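Local coordinates for protein putative invasin (Yersinia pseudotuberculosis IP 31758, PDB 5N40) that is an invasin-type adhesin, with two immunoglobulin-like domains followed by a C-type lectin-like domain, and probably mediates attachment of the bacterium to host cells, at residues A[76-81]-A[101-106]; A[81-86]-A[95-100]; A[244-249]-A[265-270]; A[224-229]-A[249-254]. The protein carries 1 engineered substitution. All coordinates share one frame; numbering follows the deposited sequence.

Interaction 1 (A[76-81]-A[101-106]); sequences TLTGTA and VIPAPV
Val-101 holds CG1 anti to its backbone N (chi1 -170°), and that methyl meets the carbonyl of Leu-77. Thr-78 has CG2 anti to its own carbonyl carbon, beside the backbone N, which lays this methyl against Pro-103. These side chains flank the open end of an antiparallel beta hairpin in the N-terminal immunoglobulin-like domain, formed by strands 79-87 and 90-102. Gly-79 and Val-101 make a hydrogen-bonded pair there. Gly-79 N donates to Val-101 O at 3.0 Å, in the carbonyl plane and on a lone pair. Val-101 N returns a bond to Gly-79 O at 2.8 Å, nearly along the C=O axis. The phi of Gly-79 is 155°, a backbone shape in which a CB would press on the carbonyl O of Thr-78. Val-101 has the most surface buried in this contact. Its CG2 faces Ala-81 CB at 4.1 Å. The CA of Thr-78 also touches Val-101 O, at 3.2 Å, as a CA-H...O contact.

Beyond the pair the backbone pairing stops, and 103-105 lead toward the second immunoglobulin-like domain. Thr-78 OG1 is hydrogen-bonded to Glu-205 and Thr-76 OG1 to Asn-140, so the contact lies beside the junction of the two domains. On the apolar side of Thr-78, CG2 lies 3.6 Å from Pro-103 CA and 4.1 Å from Pro-103 CG.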
loop_
_atom_site.group_PDB
_atom_site.type_symbol
_atom_site.label_atom_id
_atom_site.label_comp_id
_atom_site.label_asym_id
_atom_site.label_seq_id
_atom_site.Cartn_x
_atom_site.Cartn_y
_atom_site.Cartn_z
ATOM N N THR A 76 19.621 -14.585 -10.405
ATOM C CA THR A 76 18.783 -13.427 -10.123
ATOM C C THR A 76 18.636 -13.151 -8.628
ATOM O O THR A 76 17.821 -12.303 -8.242
ATOM C CB THR A 76 17.414 -13.618 -10.774
ATOM O OG1 THR A 76 16.936 -14.937 -10.499
ATOM C CG2 THR A 76 17.528 -13.433 -12.279
ATOM N N LEU A 77 19.429 -13.810 -7.784
ATOM C CA LEU A 77 19.423 -13.590 -6.343
ATOM C C LEU A 77 20.665 -12.810 -5.934
ATOM O O LEU A 77 21.785 -13.188 -6.287
ATOM C CB LEU A 77 19.381 -14.917 -5.583
ATOM C CG LEU A 77 18.188 -15.818 -5.902
ATOM C CD1 LEU A 77 18.311 -17.159 -5.184
ATOM C CD2 LEU A 77 16.901 -15.114 -5.545
ATOM N N THR A 78 20.461 -11.733 -5.178
ATOM C CA THR A 78 21.562 -10.960 -4.628
ATOM C C THR A 78 22.166 -11.672 -3.424
ATOM O O THR A 78 21.504 -12.458 -2.737
ATOM C CB THR A 78 21.069 -9.579 -4.212
ATOM O OG1 THR A 78 19.972 -9.734 -3.304
ATOM C CG2 THR A 78 20.599 -8.801 -5.423
ATOM N N GLY A 79 23.430 -11.384 -3.171
ATOM C CA GLY A 79 24.127 -11.926 -2.024
ATOM C C GLY A 79 25.616 -11.965 -2.290
ATOM O O GLY A 79 26.125 -11.223 -3.120
ATOM N N THR A 80 26.297 -12.848 -1.568
ATOM C CA THR A 80 27.717 -13.100 -1.774
ATOM C C THR A 80 27.893 -14.526 -2.278
ATOM O O THR A 80 27.511 -15.481 -1.594
ATOM C CB THR A 80 28.507 -12.883 -0.485
ATOM O OG1 THR A 80 28.258 -11.559 0.009
ATOM C CG2 THR A 80 30.007 -13.069 -0.743
ATOM N N ALA A 81 28.459 -14.666 -3.476
ATOM C CA ALA A 81 28.777 -15.983 -4.017
ATOM C C ALA A 81 30.087 -16.461 -3.410
ATOM O O ALA A 81 31.134 -15.844 -3.627
ATOM C CB ALA A 81 28.890 -15.941 -5.539
ATOM N N VAL A 101 27.216 -10.291 -5.580
ATOM C CA VAL A 101 26.136 -10.301 -6.553
ATOM C C VAL A 101 25.171 -9.214 -6.098
ATOM O O VAL A 101 24.367 -9.418 -5.179
ATOM C CB VAL A 101 25.469 -11.672 -6.653
ATOM C CG1 VAL A 101 24.515 -11.708 -7.833
ATOM C CG2 VAL A 101 26.529 -12.771 -6.778
ATOM N N ILE A 102 25.271 -8.052 -6.732
ATOM C CA ILE A 102 24.587 -6.854 -6.261
ATOM C C ILE A 102 23.245 -6.733 -6.972
ATOM O O ILE A 102 22.990 -7.443 -7.954
ATOM C CB ILE A 102 25.451 -5.597 -6.462
ATOM C CG1 ILE A 102 25.613 -5.248 -7.948
ATOM C CG2 ILE A 102 26.814 -5.788 -5.792
ATOM C CD1 ILE A 102 26.354 -3.942 -8.190
ATOM N N PRO A 103 22.364 -5.853 -6.499
ATOM C CA PRO A 103 21.043 -5.712 -7.121
ATOM C C PRO A 103 21.118 -5.293 -8.579
ATOM O O PRO A 103 21.999 -4.536 -8.997
ATOM C CB PRO A 103 20.374 -4.623 -6.277
ATOM C CG PRO A 103 21.019 -4.723 -4.955
ATOM C CD PRO A 103 22.460 -5.096 -5.243
ATOM N N ALA A 104 20.143 -5.765 -9.346
ATOM C CA ALA A 104 20.050 -5.407 -10.748
ATOM C C ALA A 104 19.336 -4.068 -10.883
ATOM O O ALA A 104 18.237 -3.899 -10.331
ATOM C CB ALA A 104 19.292 -6.480 -11.525
ATOM N N PRO A 105 19.920 -3.096 -11.577
ATOM C CA PRO A 105 19.167 -1.873 -11.869
ATOM C C PRO A 105 17.892 -2.215 -12.623
ATOM O O PRO A 105 17.915 -2.967 -13.605
ATOM C CB PRO A 105 20.135 -1.052 -12.722
ATOM C CG PRO A 105 21.500 -1.517 -12.279
ATOM C CD PRO A 105 21.338 -2.985 -11.990
ATOM N N VAL A 106 16.770 -1.660 -12.157
ATOM C CA VAL A 106 15.471 -1.927 -12.763
ATOM C C VAL A 106 14.666 -0.638 -12.894
ATOM O O VAL A 106 14.915 0.360 -12.214
ATOM C CB VAL A 106 14.650 -2.958 -11.965
ATOM C CG1 VAL A 106 15.277 -4.334 -12.065
ATOM C CG2 VAL A 106 14.505 -2.521 -10.506
#

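Interaction 2 (A[81-86]-A[95-100]); sequences ASLSVN and TPATIN
Leu-83 packs across the hairpin onto Ala-97 and Ile-99, and with Ile-99 it buries the most surface here. Its CG stands anti to the carbonyl carbon (chi1 -56°), beside the backbone N and close to Ala-97 O. One branch, CD1, touches the side chains opposite: it lies 3.8 Å from Ala-97 CB and 3.9 Å from Ile-99 CD1. The Leu-83 and Ile-99 side chains cross obliquely, meeting through these terminal methyls. Ala-81 is on the same face and sets its CB 4.2 Å from Ile-99 CB.

The backbone fixes this register. Ala-81 and Ile-99 exchange two hydrogen bonds, from Ala-81 N to Ile-99 O at 2.8 Å and from Ile-99 N to Ala-81 O at 3.0 Å. Leu-83 N gives a third, to Ala-97 O at 3.1 Å. Between them Ser-82 and Thr-98 form a non-hydrogen-bonded pair, with side chains on the other, more exposed face. Further along, Pro-96 CB rests against Leu-83 O at 3.4 Å.

Leu-83 and Ile-99 also touch Ala-16 of strand 13-22, while Leu-83 reaches Val-31 and Ile-99 reaches Ser-29 of strand 28-34. One face of the hairpin is thus turned into the domain interior, as in the beta sandwich of immunoglobulin-like domains.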
loop_
_atom_site.group_PDB
_atom_site.type_symbol
_atom_site.label_atom_id
_atom_site.label_comp_id
_atom_site.label_asym_id
_atom_site.label_seq_id
_atom_site.Cartn_x
_atom_site.Cartn_y
_atom_site.Cartn_z
ATOM N N ALA A 81 28.459 -14.666 -3.476
ATOM C CA ALA A 81 28.777 -15.983 -4.017
ATOM C C ALA A 81 30.087 -16.461 -3.410
ATOM O O ALA A 81 31.134 -15.844 -3.627
ATOM C CB ALA A 81 28.890 -15.941 -5.539
ATOM N N SER A 82 30.029 -17.540 -2.635
ATOM C CA SER A 82 31.231 -18.177 -2.118
ATOM C C SER A 82 31.631 -19.303 -3.056
ATOM O O SER A 82 30.805 -20.155 -3.396
ATOM C CB SER A 82 30.996 -18.718 -0.710
ATOM O OG SER A 82 30.733 -17.660 0.195
ATOM N N LEU A 83 32.896 -19.303 -3.461
ATOM C CA LEU A 83 33.423 -20.231 -4.450
ATOM C C LEU A 83 34.306 -21.257 -3.759
ATOM O O LEU A 83 35.145 -20.894 -2.931
ATOM C CB LEU A 83 34.233 -19.482 -5.508
ATOM C CG LEU A 83 33.501 -18.357 -6.241
ATOM C CD1 LEU A 83 34.492 -17.474 -6.992
ATOM C CD2 LEU A 83 32.496 -18.939 -7.191
ATOM N N SER A 84 34.128 -22.529 -4.111
ATOM C CA SER A 84 34.982 -23.598 -3.609
ATOM C C SER A 84 35.534 -24.402 -4.778
ATOM O O SER A 84 35.048 -24.316 -5.910
ATOM C CB SER A 84 34.234 -24.530 -2.651
ATOM O OG SER A 84 33.291 -25.319 -3.346
ATOM N N VAL A 85 36.571 -25.184 -4.493
ATOM C CA VAL A 85 37.275 -25.941 -5.518
ATOM C C VAL A 85 37.572 -27.337 -4.987
ATOM O O VAL A 85 37.910 -27.507 -3.811
ATOM C CB VAL A 85 38.575 -25.219 -5.943
ATOM C CG1 VAL A 85 39.414 -24.870 -4.733
ATOM C CG2 VAL A 85 39.369 -26.059 -6.930
ATOM N N ASN A 86 37.434 -28.338 -5.854
ATOM C CA ASN A 86 37.862 -29.687 -5.518
ATOM C C ASN A 86 38.616 -30.279 -6.702
ATOM O O ASN A 86 38.444 -29.861 -7.851
ATOM C CB ASN A 86 36.677 -30.591 -5.090
ATOM C CG ASN A 86 35.600 -30.710 -6.142
ATOM O OD1 ASN A 86 35.756 -31.425 -7.130
ATOM N ND2 ASN A 86 34.471 -30.039 -5.914
ATOM N N THR A 95 41.838 -20.620 0.245
ATOM C CA THR A 95 40.953 -19.545 0.674
ATOM C C THR A 95 39.837 -19.348 -0.353
ATOM O O THR A 95 40.118 -19.262 -1.557
ATOM C CB THR A 95 41.734 -18.246 0.850
ATOM O OG1 THR A 95 42.844 -18.465 1.732
ATOM C CG2 THR A 95 40.832 -17.162 1.422
ATOM N N PRO A 96 38.574 -19.266 0.067
ATOM C CA PRO A 96 37.498 -19.123 -0.921
ATOM C C PRO A 96 37.485 -17.717 -1.500
ATOM O O PRO A 96 37.564 -16.727 -0.771
ATOM C CB PRO A 96 36.220 -19.417 -0.119
ATOM C CG PRO A 96 36.638 -19.518 1.332
ATOM C CD PRO A 96 38.069 -19.065 1.434
ATOM N N ALA A 97 37.397 -17.636 -2.818
ATOM C CA ALA A 97 37.110 -16.367 -3.456
ATOM C C ALA A 97 35.632 -16.050 -3.287
ATOM O O ALA A 97 34.804 -16.941 -3.089
ATOM C CB ALA A 97 37.476 -16.407 -4.938
ATOM N N THR A 98 35.307 -14.766 -3.336
ATOM C CA THR A 98 33.920 -14.338 -3.271
ATOM C C THR A 98 33.633 -13.357 -4.392
ATOM O O THR A 98 34.533 -12.688 -4.914
ATOM C CB THR A 98 33.573 -13.681 -1.933
ATOM O OG1 THR A 98 34.345 -12.482 -1.779
ATOM C CG2 THR A 98 33.848 -14.636 -0.781
ATOM N N ILE A 99 32.357 -13.300 -4.764
ATOM C CA ILE A 99 31.849 -12.338 -5.730
ATOM C C ILE A 99 30.602 -11.710 -5.130
ATOM O O ILE A 99 29.691 -12.424 -4.707
ATOM C CB ILE A 99 31.521 -13.002 -7.082
ATOM C CG1 ILE A 99 32.764 -13.695 -7.651
ATOM C CG2 ILE A 99 30.984 -11.971 -8.074
ATOM C CD1 ILE A 99 32.472 -14.605 -8.798
ATOM N N ASN A 100 30.573 -10.383 -5.062
ATOM C CA ASN A 100 29.367 -9.682 -4.654
ATOM C C ASN A 100 28.381 -9.700 -5.809
ATOM O O ASN A 100 28.689 -9.205 -6.900
ATOM C CB ASN A 100 29.679 -8.245 -4.244
ATOM C CG ASN A 100 30.541 -8.169 -3.008
ATOM O OD1 ASN A 100 30.365 -8.939 -2.061
ATOM N ND2 ASN A 100 31.483 -7.240 -3.011
#

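Interaction 3 (A[244-249]-A[265-270]); sequences FKRPYL and ETWAMF
Leu-249 and Trp-267 meet at a single backbone bridge, with CA atoms 4.3 Å apart, in the C-type lectin-like domain. The touching parts run almost perpendicular, 96° between their end-to-end directions. Segment 244-249 leaves strand 242-245 and passes across strand 265-269. Ala-268 N donates a hydrogen bond to Tyr-248 O at 3.0 Å, tilted 28° from the carbonyl plane.

The Trp-267 indole packs against 247-249. Its CG is anti to the carbonyl carbon, beside the backbone N, and the six-membered ring comes to lie against Leu-249. Leu-249 CD2 sits over one face of that ring, 4.0 Å from the centroid and displaced toward the rim, a CH-pi contact. At the ring edge, near its plane, come the carbonyl oxygens of Tyr-248 and Pro-247. Trp-267 CE3 is 3.3 Å from Tyr-248 O. Pro-247 CG lies 4.0 Å from Trp-267 CZ3. Leu-249 CD2 also rests 4.0 Å from Glu-265 CB.

Trp-267 NE1 is hydrogen-bonded to Glu-262 O, and the buried carboxylate of Glu-265 is met by Ser-221 OG and the backbone N atoms of Ser-228 and Met-229. Arg-246 is also buried, and its salt bridges to Glu-235 and Glu-252 would balance its charge. Its NH1 donates a hydrogen bond to Pro-247 O at 3.0 Å, with that oxygen 19° out of the guanidinium plane.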
loop_
_atom_site.group_PDB
_atom_site.type_symbol
_atom_site.label_atom_id
_atom_site.label_comp_id
_atom_site.label_asym_id
_atom_site.label_seq_id
_atom_site.Cartn_x
_atom_site.Cartn_y
_atom_site.Cartn_z
ATOM N N PHE A 244 -34.847 9.993 1.628
ATOM C CA PHE A 244 -34.250 11.039 2.450
ATOM C C PHE A 244 -32.880 11.404 1.888
ATOM O O PHE A 244 -32.077 10.518 1.589
ATOM C CB PHE A 244 -34.096 10.573 3.904
ATOM C CG PHE A 244 -35.364 10.036 4.533
ATOM C CD1 PHE A 244 -35.775 8.722 4.305
ATOM C CD2 PHE A 244 -36.112 10.822 5.393
ATOM C CE1 PHE A 244 -36.917 8.225 4.899
ATOM C CE2 PHE A 244 -37.259 10.320 5.988
ATOM C CZ PHE A 244 -37.654 9.023 5.742
ATOM N N LYS A 245 -32.608 12.703 1.767
ATOM C CA LYS A 245 -31.330 13.185 1.244
ATOM C C LYS A 245 -30.342 13.400 2.384
ATOM O O LYS A 245 -30.722 13.814 3.484
ATOM C CB LYS A 245 -31.541 14.493 0.477
ATOM C CG LYS A 245 -30.400 14.897 -0.443
ATOM C CD LYS A 245 -30.649 16.285 -1.031
ATOM C CE LYS A 245 -29.729 16.585 -2.203
ATOM N NZ LYS A 245 -28.291 16.376 -1.843
ATOM N N ARG A 246 -29.063 13.116 2.119
ATOM C CA ARG A 246 -28.040 13.414 3.103
ATOM C C ARG A 246 -28.077 14.905 3.428
ATOM O O ARG A 246 -28.563 15.710 2.628
ATOM C CB ARG A 246 -26.653 13.022 2.588
ATOM C CG ARG A 246 -26.166 13.813 1.389
ATOM C CD ARG A 246 -24.675 13.626 1.209
ATOM N NE ARG A 246 -24.146 14.260 0.001
ATOM C CZ ARG A 246 -23.772 15.536 -0.096
ATOM N NH1 ARG A 246 -23.870 16.363 0.937
ATOM N NH2 ARG A 246 -23.291 15.991 -1.244
ATOM N N PRO A 247 -27.573 15.300 4.593
ATOM C CA PRO A 247 -27.451 16.733 4.885
ATOM C C PRO A 247 -26.447 17.403 3.959
ATOM O O PRO A 247 -25.570 16.764 3.371
ATOM C CB PRO A 247 -26.979 16.770 6.343
ATOM C CG PRO A 247 -26.401 15.427 6.605
ATOM C CD PRO A 247 -27.146 14.468 5.728
ATOM N N TYR A 248 -26.590 18.722 3.844
ATOM C CA TYR A 248 -25.747 19.530 2.974
ATOM C C TYR A 248 -24.484 19.973 3.698
ATOM O O TYR A 248 -24.523 20.329 4.880
ATOM C CB TYR A 248 -26.500 20.778 2.500
ATOM C CG TYR A 248 -27.540 20.544 1.433
ATOM C CD1 TYR A 248 -27.187 20.483 0.094
ATOM C CD2 TYR A 248 -28.886 20.415 1.760
ATOM C CE1 TYR A 248 -28.138 20.285 -0.890
ATOM C CE2 TYR A 248 -29.840 20.214 0.785
ATOM C CZ TYR A 248 -29.459 20.152 -0.540
ATOM O OH TYR A 248 -30.397 19.960 -1.524
ATOM N N LEU A 249 -23.368 19.970 2.973
ATOM C CA LEU A 249 -22.187 20.679 3.438
ATOM C C LEU A 249 -22.459 22.177 3.466
ATOM O O LEU A 249 -23.238 22.702 2.670
ATOM C CB LEU A 249 -20.988 20.406 2.528
ATOM C CG LEU A 249 -20.399 18.994 2.513
ATOM C CD1 LEU A 249 -19.364 18.869 1.390
ATOM C CD2 LEU A 249 -19.772 18.646 3.849
ATOM N N GLU A 265 -15.958 17.312 8.686
ATOM C CA GLU A 265 -16.647 18.101 7.675
ATOM C C GLU A 265 -17.454 19.202 8.355
ATOM O O GLU A 265 -17.837 19.089 9.525
ATOM C CB GLU A 265 -17.578 17.223 6.820
ATOM C CG GLU A 265 -16.913 16.007 6.194
ATOM C CD GLU A 265 -15.977 16.360 5.041
ATOM O OE1 GLU A 265 -15.995 17.532 4.591
ATOM O OE2 GLU A 265 -15.222 15.459 4.598
ATOM N N THR A 266 -17.723 20.269 7.600
ATOM C CA THR A 266 -18.497 21.409 8.079
ATOM C C THR A 266 -19.861 21.406 7.406
ATOM O O THR A 266 -19.959 21.537 6.181
ATOM C CB THR A 266 -17.771 22.726 7.806
ATOM O OG1 THR A 266 -16.526 22.725 8.506
ATOM C CG2 THR A 266 -18.604 23.911 8.273
ATOM N N TRP A 267 -20.905 21.295 8.213
ATOM C CA TRP A 267 -22.256 21.086 7.722
ATOM C C TRP A 267 -23.093 22.348 7.854
ATOM O O TRP A 267 -22.942 23.121 8.805
ATOM C CB TRP A 267 -22.922 19.949 8.489
ATOM C CG TRP A 267 -22.159 18.680 8.366
ATOM C CD1 TRP A 267 -21.237 18.184 9.240
ATOM C CD2 TRP A 267 -22.233 17.750 7.288
ATOM N NE1 TRP A 267 -20.750 16.989 8.781
ATOM C CE2 TRP A 267 -21.345 16.702 7.579
ATOM C CE3 TRP A 267 -22.977 17.699 6.102
ATOM C CZ2 TRP A 267 -21.171 15.613 6.721
ATOM C CZ3 TRP A 267 -22.814 16.627 5.264
ATOM C CH2 TRP A 267 -21.915 15.596 5.572
ATOM N N ALA A 268 -23.981 22.543 6.885
ATOM C CA ALA A 268 -24.980 23.595 6.970
ATOM C C ALA A 268 -26.072 23.195 7.956
ATOM O O ALA A 268 -26.455 22.025 8.038
ATOM C CB ALA A 268 -25.589 23.863 5.597
ATOM N N MET A 269 -26.579 24.180 8.697
ATOM C CA MET A 269 -27.601 23.953 9.710
ATOM C C MET A 269 -28.678 25.022 9.580
ATOM O O MET A 269 -28.409 26.138 9.129
ATOM C CB MET A 269 -26.997 23.967 11.122
ATOM C CG MET A 269 -25.813 23.024 11.296
ATOM S SD MET A 269 -26.219 21.270 11.097
ATOM C CE MET A 269 -26.675 20.836 12.770
ATOM N N PHE A 270 -29.901 24.674 9.988
ATOM C CA PHE A 270 -31.084 25.437 9.620
ATOM C C PHE A 270 -32.056 25.532 10.789
ATOM O O PHE A 270 -32.167 24.613 11.602
ATOM C CB PHE A 270 -31.815 24.786 8.435
ATOM C CG PHE A 270 -30.944 24.543 7.243
ATOM C CD1 PHE A 270 -30.149 23.409 7.172
ATOM C CD2 PHE A 270 -30.921 25.443 6.193
ATOM C CE1 PHE A 270 -29.342 23.185 6.072
ATOM C CE2 PHE A 270 -30.115 25.224 5.090
ATOM C CZ PHE A 270 -29.327 24.091 5.032
#

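Interaction 4 (A[224-229]-A[249-254]); sequences SAQASM and LAAEKP
An ST turn at Ser-224 faces the loop 249-254 in the C-type lectin-like domain, and Gln-226 reaches across to Ala-251. The ST turn overlaps a type I beta turn from Ser-224 to Ala-227. Ser-224 OG accepts from Gln-226 N at 3.0 Å. Gln-226 extends beyond CG (chi2 178°), and its amide arrives at Ala-251. The bond from Gln-226 NE2 to Ala-251 O is weak, 3.1 Å long and bent to 133° at the hydrogen. Gln-226 NE2 also lies near Ala-251 CB, and OE1 touches Glu-252 CG at 3.6 Å.

Beside these polar contacts, Leu-249 turns its CD1 branch to Ala-227, 3.9 Å from Ala-227 CA. Residues 250-252 have helical backbone angles. The extended Glu-252 side chain brings OE1 to Leu-249 N, 2.9 Å away, and this N-H meets it on the anti side of the carboxylate. The planes of the Gln-226 amide and the Glu-252 carboxylate are 73° apart.

One water joins the three polar side chains. It accepts from Ser-224 OG at 2.6 Å and donates to Gln-226 OE1. It also donates to Glu-252 OE2, which is paired with Arg-246 as well, at a water-to-OE2 distance of 2.8 Å.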
loop_
_atom_site.group_PDB
_atom_site.type_symbol
_atom_site.label_atom_id
_atom_site.label_comp_id
_atom_site.label_asym_id
_atom_site.label_seq_id
_atom_site.Cartn_x
_atom_site.Cartn_y
_atom_site.Cartn_z
ATOM N N SER A 224 -17.987 14.487 -2.637
ATOM C CA SER A 224 -18.105 15.804 -3.242
ATOM C C SER A 224 -16.716 16.404 -3.359
ATOM O O SER A 224 -15.906 16.281 -2.441
ATOM C CB SER A 224 -18.988 16.732 -2.403
ATOM O OG SER A 224 -18.758 18.087 -2.748
ATOM N N ALA A 225 -16.439 17.060 -4.486
ATOM C CA ALA A 225 -15.154 17.732 -4.634
ATOM C C ALA A 225 -14.957 18.827 -3.591
ATOM O O ALA A 225 -13.818 19.258 -3.374
ATOM C CB ALA A 225 -15.025 18.313 -6.045
ATOM N N GLN A 226 -16.036 19.276 -2.934
ATOM C CA GLN A 226 -15.961 20.297 -1.895
ATOM C C GLN A 226 -15.758 19.720 -0.501
ATOM O O GLN A 226 -15.566 20.491 0.445
ATOM C CB GLN A 226 -17.237 21.147 -1.885
ATOM C CG GLN A 226 -17.530 21.863 -3.186
ATOM C CD GLN A 226 -18.821 22.649 -3.120
ATOM O OE1 GLN A 226 -19.909 22.094 -3.280
ATOM N NE2 GLN A 226 -18.709 23.951 -2.878
ATOM N N ALA A 227 -15.812 18.400 -0.346
ATOM C CA ALA A 227 -15.600 17.782 0.954
ATOM C C ALA A 227 -14.137 17.880 1.366
ATOM O O ALA A 227 -13.235 17.955 0.526
ATOM C CB ALA A 227 -16.025 16.311 0.919
ATOM N N SER A 228 -13.911 17.875 2.680
ATOM C CA SER A 228 -12.547 17.907 3.203
ATOM C C SER A 228 -11.846 16.568 2.998
ATOM O O SER A 228 -10.695 16.522 2.548
ATOM C CB SER A 228 -12.566 18.276 4.686
ATOM O OG SER A 228 -12.992 19.616 4.878
ATOM N N MET A 229 -12.522 15.476 3.330
ATOM C CA MET A 229 -11.975 14.134 3.224
ATOM C C MET A 229 -12.530 13.425 1.996
ATOM O O MET A 229 -13.505 13.859 1.372
ATOM C CB MET A 229 -12.302 13.321 4.485
ATOM C CG MET A 229 -12.185 14.088 5.797
ATOM S SD MET A 229 -10.553 14.803 6.090
ATOM C CE MET A 229 -9.568 13.326 6.256
ATOM N N LEU A 249 -23.368 19.970 2.973
ATOM C CA LEU A 249 -22.187 20.679 3.438
ATOM C C LEU A 249 -22.459 22.177 3.466
ATOM O O LEU A 249 -23.238 22.702 2.670
ATOM C CB LEU A 249 -20.988 20.406 2.528
ATOM C CG LEU A 249 -20.399 18.994 2.513
ATOM C CD1 LEU A 249 -19.364 18.869 1.390
ATOM C CD2 LEU A 249 -19.772 18.646 3.849
ATOM N N ALA A 250 -21.802 22.866 4.398
ATOM C CA ALA A 250 -21.864 24.323 4.416
ATOM C C ALA A 250 -21.459 24.898 3.063
ATOM O O ALA A 250 -22.080 25.845 2.564
ATOM C CB ALA A 250 -20.969 24.864 5.529
ATOM N N ALA A 251 -20.430 24.317 2.445
ATOM C CA ALA A 251 -19.972 24.770 1.138
ATOM C C ALA A 251 -21.012 24.549 0.047
ATOM O O ALA A 251 -20.925 25.182 -1.010
ATOM C CB ALA A 251 -18.667 24.057 0.771
ATOM N N GLU A 252 -21.982 23.661 0.268
ATOM C CA GLU A 252 -23.074 23.443 -0.675
ATOM C C GLU A 252 -24.248 24.395 -0.467
ATOM O O GLU A 252 -25.066 24.560 -1.383
ATOM C CB GLU A 252 -23.568 21.993 -0.575
ATOM C CG GLU A 252 -22.604 20.985 -1.187
ATOM C CD GLU A 252 -22.965 19.534 -0.908
ATOM O OE1 GLU A 252 -23.394 19.225 0.221
ATOM O OE2 GLU A 252 -22.802 18.693 -1.821
ATOM N N LYS A 253 -24.350 25.025 0.702
ATOM C CA LYS A 253 -25.426 25.968 1.012
ATOM C C LYS A 253 -24.816 27.199 1.665
ATOM O O LYS A 253 -24.947 27.413 2.879
ATOM C CB LYS A 253 -26.479 25.321 1.913
ATOM C CG LYS A 253 -27.279 24.238 1.223
ATOM C CD LYS A 253 -28.284 24.815 0.231
ATOM C CE LYS A 253 -29.042 23.720 -0.498
ATOM N NZ LYS A 253 -29.993 24.268 -1.513
ATOM N N PRO A 254 -24.125 28.030 0.879
ATOM C CA PRO A 254 -23.422 29.182 1.464
ATOM C C PRO A 254 -24.340 30.222 2.062
ATOM O O PRO A 254 -23.867 31.054 2.844
ATOM C CB PRO A 254 -22.643 29.757 0.274
ATOM C CG PRO A 254 -23.383 29.292 -0.926
ATOM C CD PRO A 254 -23.891 27.924 -0.569
HETATM O O HOH W 1 -20.817 19.309 -3.651
#

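Interactions 1 and 2 are successive parts of one hairpin and share Ala-81. Interaction 2 is nested along the chain inside the loop closed by interaction 1, and their centres are 16 Å apart. Interactions 3 and 4 share Leu-249 in the C-terminal domain, with centres 9 Å apart. Their segments alternate along the chain. The salt bridge from Arg-246 NH2 to Glu-252 OE2, 2.8 Å, ties them together, as does the probable hydrogen bond between Glu-265 OE1 and Ser-228 N. The two pairs lie on opposite sides of the centre of an elongated chain. Interactions 2 and 3 are 72 Å apart between centres, and the nearest atoms of interactions 1 and 4 are about 33 Å apart.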